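PDB 5VH2: cadherin-23 from Mus musculus, which probably contributes, as a calcium-binding adhesion protein, to the tip links that convey force to the mechanotransduction channels of hearing. Local coordinates for residues L18-G23 against Y70-T75; L103-D108 against D139-N144. The protein carries 1 engineered substitution. All coordinates share one frame; numbering follows the deposited sequence.

In the fold
Both contacts lie at the junction of two consecutive cadherin repeats, with centres about 11 Å apart. They come in series along the chain: contact 1 closes before contact 2 opens. Contact 1 joins the exit of strand 12-19 to the 70-75 loop within the first repeat, whereas contact 2 sets the linker that leaves strand 94-104 against the 139-144 loop of the second. Strands 12-19 and 94-104 are parallel neighbours in one sheet, and Leu18 O to Leu104 N, at 2.8 Å, is a probable hydrogen bond between them. Two calcium ions are common to both contacts, and a sodium ion belongs to contact 2, consistent with calcium-dependent stiffening of cadherin linkers.

Contact 1 (L18-G23 against Y70-T75); sequences LRETAG and YLDYET. With CA (calcium ion), chain G; CA (calcium ion), chain F.
Glu20 meets the loop of Leu71, Asp72, Tyr73 and Glu74 in a metal-binding contact at the C-terminal, linker-facing end of the first cadherin repeat, where strand 12-19 ends in a type I turn and faces the loop between strands 64-67 and 78-87. This is the characteristic cadherin pairing of a lone glutamate with an Asp-X-Glu motif, here Asp72-Tyr73-Glu74. Glu20 divides its carboxylate between two ions: OE1 lies 2.7 Å from the calcium ion of chain G, and OE2 binds the calcium ion of chain F. Its chain is extended beyond CG (chi2 165°), which carries the carboxylate away from the turn and into the cluster. Glu74 crosses Glu20 at about a right angle and bridges the same pair of ions. Its OE2 belongs to both, at 2.0 Å from calcium G and 2.8 Å from calcium F, while OE1 binds calcium F as well. Asp72 OD1 reaches calcium G alone, at 2.5 Å. The acidic oxygens that gather here are thus held together by the ions, which would be expected to offset much of their mutual repulsion. Asn105, Glu106, Asp108, Glu109 and Asp141 supply further ligands to the two ions. Away from the ions the contact turns apolar: Leu18 CD2 packs on Leu71 CD1 at 3.7 Å, the two side chains crossing at about a right angle, and both leucines also touch Leu103 of strand 94-104. Asp72 is fixed by its own loop. Its OD1 accepts from Glu74 N in an Asx turn, and its OD2 takes the hydroxyl of Thr75 OG1 at 2.7 Å. The direct hydrogen bond across runs from Tyr73 N to Glu20 OE1, 2.6 Å long, with the donor standing 54° out of the carboxylate plane.

Contact 2 (L103-D108 against D139-N144); sequences LLNELD and DIDNLN. Engineered in segment 139-144: Asp139 (natural residue Ser). With CA (calcium ion), chain F; NA (sodium ion), chain H; CA (calcium ion), chain G.
The amide of Asn105 and the carboxylate of Asp141 have their planes turned 30° from each other. At the rim of the amide, ND2 donates to Asp141 O at 2.6 Å within the amide plane, while OD1 binds the calcium ion of chain F at 2.2 Å; over one face, Leu143 CG stands 3.8 Å from ND2. Asp141 OD1 also binds calcium F and is met from above its carboxylate plane by Asp108 N at 3.1 Å, while OD2 turns to the sodium ion. The Asp141 carboxylate thus bridges calcium F and sodium. Glu106 O joins calcium F, which shares Asp108 OD1 with the calcium ion of chain G. Asp139, engineered in place of a natural Ser, puts OD1 2.1 Å from sodium. Its OD2 accepts from Leu143 N and Asn144 N, which approach from opposite faces of the carboxylate on its anti side; the latter bond is almost straight, at 178°. Leu107, centre of an inverse gamma turn, lays CD1 3.6 Å from OD2 of Asp141. Glu109, Ala110 and Asp193, the last just after strand 184-192, complete the sodium site, while calcium F and Asp141 join the linker leaving strand 94-104 to the loop between strands 131-139 and 147-150.

Contact 1 (L18-G23 against Y70-T75)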
loop_
_atom_site.group_PDB
_atom_site.type_symbol
_atom_site.label_atom_id
_atom_site.label_comp_id
_atom_site.label_asym_id
_atom_site.label_seq_id
_atom_site.Cartn_x
_atom_site.Cartn_y
_atom_site.Cartn_z
ATOM N N LEU A 18 5.905 11.517 -2.910
ATOM C CA LEU A 18 4.860 11.893 -1.973
ATOM C C LEU A 18 4.390 10.628 -1.273
ATOM O O LEU A 18 4.006 9.657 -1.918
ATOM C CB LEU A 18 3.688 12.534 -2.712
ATOM C CG LEU A 18 2.452 12.970 -1.924
ATOM C CD1 LEU A 18 2.802 14.105 -0.996
ATOM C CD2 LEU A 18 1.350 13.442 -2.843
ATOM N N ARG A 19 4.428 10.648 0.052
ATOM C CA ARG A 19 4.103 9.466 0.837
ATOM C C ARG A 19 2.639 9.084 0.576
ATOM O O ARG A 19 1.751 9.925 0.759
ATOM C CB ARG A 19 4.309 9.771 2.324
ATOM C CG ARG A 19 5.749 10.117 2.711
ATOM C CD ARG A 19 5.930 10.490 4.154
ATOM N NE ARG A 19 5.575 9.406 5.067
ATOM C CZ ARG A 19 5.913 9.365 6.360
ATOM N NH1 ARG A 19 6.649 10.328 6.933
ATOM N NH2 ARG A 19 5.533 8.336 7.110
ATOM N N GLU A 20 2.378 7.848 0.155
ATOM C CA GLU A 20 0.996 7.444 -0.188
ATOM C C GLU A 20 0.044 7.529 1.004
ATOM O O GLU A 20 -1.150 7.781 0.814
ATOM C CB GLU A 20 0.926 6.050 -0.844
ATOM C CG GLU A 20 1.285 4.921 0.087
ATOM C CD GLU A 20 0.881 3.543 -0.407
ATOM O OE1 GLU A 20 -0.236 3.366 -0.963
ATOM O OE2 GLU A 20 1.689 2.615 -0.188
ATOM N N THR A 21 0.578 7.365 2.216
ATOM C CA THR A 21 -0.230 7.499 3.443
ATOM C C THR A 21 -0.314 8.935 3.956
ATOM O O THR A 21 -0.761 9.166 5.080
ATOM C CB THR A 21 0.295 6.609 4.608
ATOM O OG1 THR A 21 1.607 7.019 5.008
ATOM C CG2 THR A 21 0.306 5.137 4.218
ATOM N N ALA A 22 0.097 9.909 3.148
ATOM C CA ALA A 22 -0.070 11.314 3.516
ATOM C C ALA A 22 -1.524 11.642 3.856
ATOM O O ALA A 22 -2.453 11.083 3.261
ATOM C CB ALA A 22 0.428 12.217 2.403
ATOM N N GLY A 23 -1.699 12.528 4.836
ATOM C CA GLY A 23 -3.020 12.948 5.289
ATOM C C GLY A 23 -3.653 13.965 4.361
ATOM O O GLY A 23 -2.995 14.537 3.501
ATOM N N TYR A 70 -7.708 10.325 0.270
ATOM C CA TYR A 70 -6.592 9.465 0.551
ATOM C C TYR A 70 -5.947 9.003 -0.747
ATOM O O TYR A 70 -6.597 8.995 -1.823
ATOM C CB TYR A 70 -7.055 8.307 1.397
ATOM C CG TYR A 70 -7.598 8.788 2.716
ATOM C CD1 TYR A 70 -6.750 9.405 3.615
ATOM C CD2 TYR A 70 -8.957 8.670 3.061
ATOM C CE1 TYR A 70 -7.198 9.823 4.871
ATOM C CE2 TYR A 70 -9.433 9.147 4.269
ATOM C CZ TYR A 70 -8.541 9.717 5.179
ATOM O OH TYR A 70 -8.960 10.215 6.391
ATOM N N LEU A 71 -4.644 8.727 -0.656
ATOM C CA LEU A 71 -3.894 8.238 -1.796
ATOM C C LEU A 71 -3.621 6.764 -1.611
ATOM O O LEU A 71 -3.831 6.232 -0.520
ATOM C CB LEU A 71 -2.588 9.015 -1.987
ATOM C CG LEU A 71 -2.764 10.521 -2.157
ATOM C CD1 LEU A 71 -1.429 11.215 -1.904
ATOM C CD2 LEU A 71 -3.275 10.817 -3.557
ATOM N N ASP A 72 -3.272 6.113 -2.725
ATOM C CA ASP A 72 -2.948 4.706 -2.712
ATOM C C ASP A 72 -1.970 4.340 -3.843
ATOM O O ASP A 72 -2.320 4.376 -5.050
ATOM C CB ASP A 72 -4.246 3.912 -2.790
ATOM C CG ASP A 72 -4.051 2.429 -2.555
ATOM O OD1 ASP A 72 -2.940 1.998 -2.120
ATOM O OD2 ASP A 72 -5.044 1.702 -2.796
ATOM N N TYR A 73 -0.746 3.977 -3.452
ATOM C CA TYR A 73 0.253 3.479 -4.394
ATOM C C TYR A 73 -0.272 2.296 -5.196
ATOM O O TYR A 73 -0.107 2.225 -6.423
ATOM C CB TYR A 73 1.504 3.056 -3.651
ATOM C CG TYR A 73 2.642 2.660 -4.548
ATOM C CD1 TYR A 73 3.508 3.617 -5.059
ATOM C CD2 TYR A 73 2.880 1.339 -4.867
ATOM C CE1 TYR A 73 4.566 3.276 -5.882
ATOM C CE2 TYR A 73 3.944 0.983 -5.700
ATOM C CZ TYR A 73 4.780 1.966 -6.210
ATOM O OH TYR A 73 5.835 1.669 -7.035
ATOM N N GLU A 74 -0.945 1.399 -4.496
ATOM C CA GLU A 74 -1.473 0.171 -5.085
ATOM C C GLU A 74 -2.678 0.381 -5.994
ATOM O O GLU A 74 -3.041 -0.534 -6.701
ATOM C CB GLU A 74 -1.838 -0.829 -3.979
ATOM C CG GLU A 74 -0.653 -1.579 -3.333
ATOM C CD GLU A 74 0.214 -0.722 -2.405
ATOM O OE1 GLU A 74 1.431 -0.996 -2.333
ATOM O OE2 GLU A 74 -0.297 0.216 -1.741
ATOM N N THR A 75 -3.309 1.553 -5.985
ATOM C CA THR A 75 -4.364 1.890 -6.973
ATOM C C THR A 75 -3.866 2.826 -8.080
ATOM O O THR A 75 -4.313 2.713 -9.211
ATOM C CB THR A 75 -5.573 2.562 -6.314
ATOM O OG1 THR A 75 -6.103 1.697 -5.315
ATOM C CG2 THR A 75 -6.671 2.891 -7.372
HETATM CA CA CA G . -1.446 1.001 -0.347
HETATM CA CA CA F . 1.941 0.380 -0.124
#

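Contact 2 (L103-D108 against D139-N144)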
loop_
_atom_site.group_PDB
_atom_site.type_symbol
_atom_site.label_atom_id
_atom_site.label_comp_id
_atom_site.label_asym_id
_atom_site.label_seq_id
_atom_site.Cartn_x
_atom_site.Cartn_y
_atom_site.Cartn_z
ATOM N N LEU A 103 4.147 8.722 -6.301
ATOM C CA LEU A 103 3.889 8.317 -4.923
ATOM C C LEU A 103 4.965 7.361 -4.409
ATOM O O LEU A 103 5.519 6.554 -5.164
ATOM C CB LEU A 103 2.543 7.606 -4.830
ATOM C CG LEU A 103 1.269 8.389 -5.095
ATOM C CD1 LEU A 103 0.079 7.600 -4.587
ATOM C CD2 LEU A 103 1.316 9.727 -4.386
ATOM N N LEU A 104 5.220 7.435 -3.109
ATOM C CA LEU A 104 6.180 6.568 -2.448
ATOM C C LEU A 104 5.389 5.403 -1.853
ATOM O O LEU A 104 4.520 5.602 -1.017
ATOM C CB LEU A 104 6.921 7.362 -1.367
ATOM C CG LEU A 104 7.711 6.629 -0.276
ATOM C CD1 LEU A 104 8.797 5.779 -0.887
ATOM C CD2 LEU A 104 8.328 7.652 0.661
ATOM N N ASN A 105 5.651 4.195 -2.322
ATOM C CA ASN A 105 5.074 3.004 -1.711
ATOM C C ASN A 105 5.523 2.891 -0.262
ATOM O O ASN A 105 6.705 2.962 0.038
ATOM C CB ASN A 105 5.489 1.764 -2.483
ATOM C CG ASN A 105 4.767 0.510 -2.010
ATOM O OD1 ASN A 105 3.692 0.567 -1.373
ATOM N ND2 ASN A 105 5.352 -0.647 -2.325
ATOM N N GLU A 106 4.560 2.794 0.634
ATOM C CA GLU A 106 4.832 2.548 2.029
ATOM C C GLU A 106 4.105 1.291 2.448
ATOM O O GLU A 106 3.193 0.836 1.754
ATOM C CB GLU A 106 4.308 3.690 2.871
ATOM C CG GLU A 106 4.786 5.075 2.490
ATOM C CD GLU A 106 4.434 6.080 3.575
ATOM O OE1 GLU A 106 5.131 6.094 4.617
ATOM O OE2 GLU A 106 3.424 6.810 3.418
ATOM N N LEU A 107 4.505 0.744 3.584
ATOM C CA LEU A 107 3.933 -0.483 4.097
ATOM C C LEU A 107 2.588 -0.208 4.763
ATOM O O LEU A 107 2.509 0.033 5.971
ATOM C CB LEU A 107 4.902 -1.106 5.081
ATOM C CG LEU A 107 4.665 -2.576 5.432
ATOM C CD1 LEU A 107 5.066 -3.547 4.319
ATOM C CD2 LEU A 107 5.449 -2.871 6.697
ATOM N N ASP A 108 1.529 -0.277 3.960
ATOM C CA ASP A 108 0.157 -0.013 4.406
ATOM C C ASP A 108 -0.867 -1.073 3.944
ATOM O O ASP A 108 -2.064 -0.824 3.955
ATOM C CB ASP A 108 -0.273 1.362 3.894
ATOM C CG ASP A 108 -0.393 1.425 2.368
ATOM O OD1 ASP A 108 0.246 0.622 1.652
ATOM O OD2 ASP A 108 -1.118 2.298 1.865
ATOM N N ASP A 139 3.949 -10.367 0.656
ATOM C CA ASP A 139 3.580 -9.015 1.036
ATOM C C ASP A 139 2.995 -8.281 -0.173
ATOM O O ASP A 139 3.691 -8.027 -1.165
ATOM C CB ASP A 139 4.829 -8.280 1.538
ATOM C CG ASP A 139 4.584 -6.845 1.862
ATOM O OD1 ASP A 139 3.436 -6.520 2.220
ATOM O OD2 ASP A 139 5.558 -6.066 1.777
ATOM N N ILE A 140 1.720 -7.917 -0.063
ATOM C CA ILE A 140 1.066 -7.097 -1.081
ATOM C C ILE A 140 1.893 -5.857 -1.403
ATOM O O ILE A 140 2.051 -5.530 -2.560
ATOM C CB ILE A 140 -0.363 -6.693 -0.652
ATOM C CG1 ILE A 140 -1.292 -7.925 -0.686
ATOM C CG2 ILE A 140 -0.911 -5.584 -1.544
ATOM C CD1 ILE A 140 -2.607 -7.741 0.046
ATOM N N ASP A 141 2.437 -5.200 -0.384
ATOM C CA ASP A 141 3.239 -3.978 -0.567
ATOM C C ASP A 141 4.526 -4.165 -1.361
ATOM O O ASP A 141 5.077 -3.181 -1.864
ATOM C CB ASP A 141 3.621 -3.360 0.786
ATOM C CG ASP A 141 2.440 -2.796 1.533
ATOM O OD1 ASP A 141 1.952 -1.689 1.183
ATOM O OD2 ASP A 141 2.008 -3.466 2.500
ATOM N N ASN A 142 5.017 -5.420 -1.415
ATOM C CA ASN A 142 6.259 -5.763 -2.114
ATOM C C ASN A 142 7.478 -5.053 -1.523
ATOM O O ASN A 142 8.422 -4.727 -2.232
ATOM C CB ASN A 142 6.103 -5.504 -3.614
ATOM C CG ASN A 142 5.088 -6.429 -4.248
ATOM O OD1 ASN A 142 4.900 -7.544 -3.777
ATOM N ND2 ASN A 142 4.448 -5.994 -5.324
ATOM N N LEU A 143 7.445 -4.843 -0.204
ATOM C CA LEU A 143 8.560 -4.259 0.536
ATOM C C LEU A 143 9.241 -5.281 1.449
ATOM O O LEU A 143 10.457 -5.406 1.415
ATOM C CB LEU A 143 8.065 -3.097 1.364
ATOM C CG LEU A 143 7.426 -1.901 0.626
ATOM C CD1 LEU A 143 6.681 -1.034 1.602
ATOM C CD2 LEU A 143 8.471 -1.052 -0.065
ATOM N N ASN A 144 8.461 -6.035 2.220
ATOM C CA ASN A 144 9.000 -6.876 3.289
ATOM C C ASN A 144 8.852 -8.388 3.074
ATOM O O ASN A 144 7.995 -8.881 2.342
ATOM C CB ASN A 144 8.334 -6.504 4.634
ATOM C CG ASN A 144 8.756 -5.139 5.144
ATOM O OD1 ASN A 144 9.572 -4.470 4.521
ATOM N ND2 ASN A 144 8.204 -4.727 6.268
HETATM CA CA CA F . 1.941 0.380 -0.124
HETATM NA NA NA H . 1.710 -6.002 3.225
HETATM CA CA CA G . -1.446 1.001 -0.347
#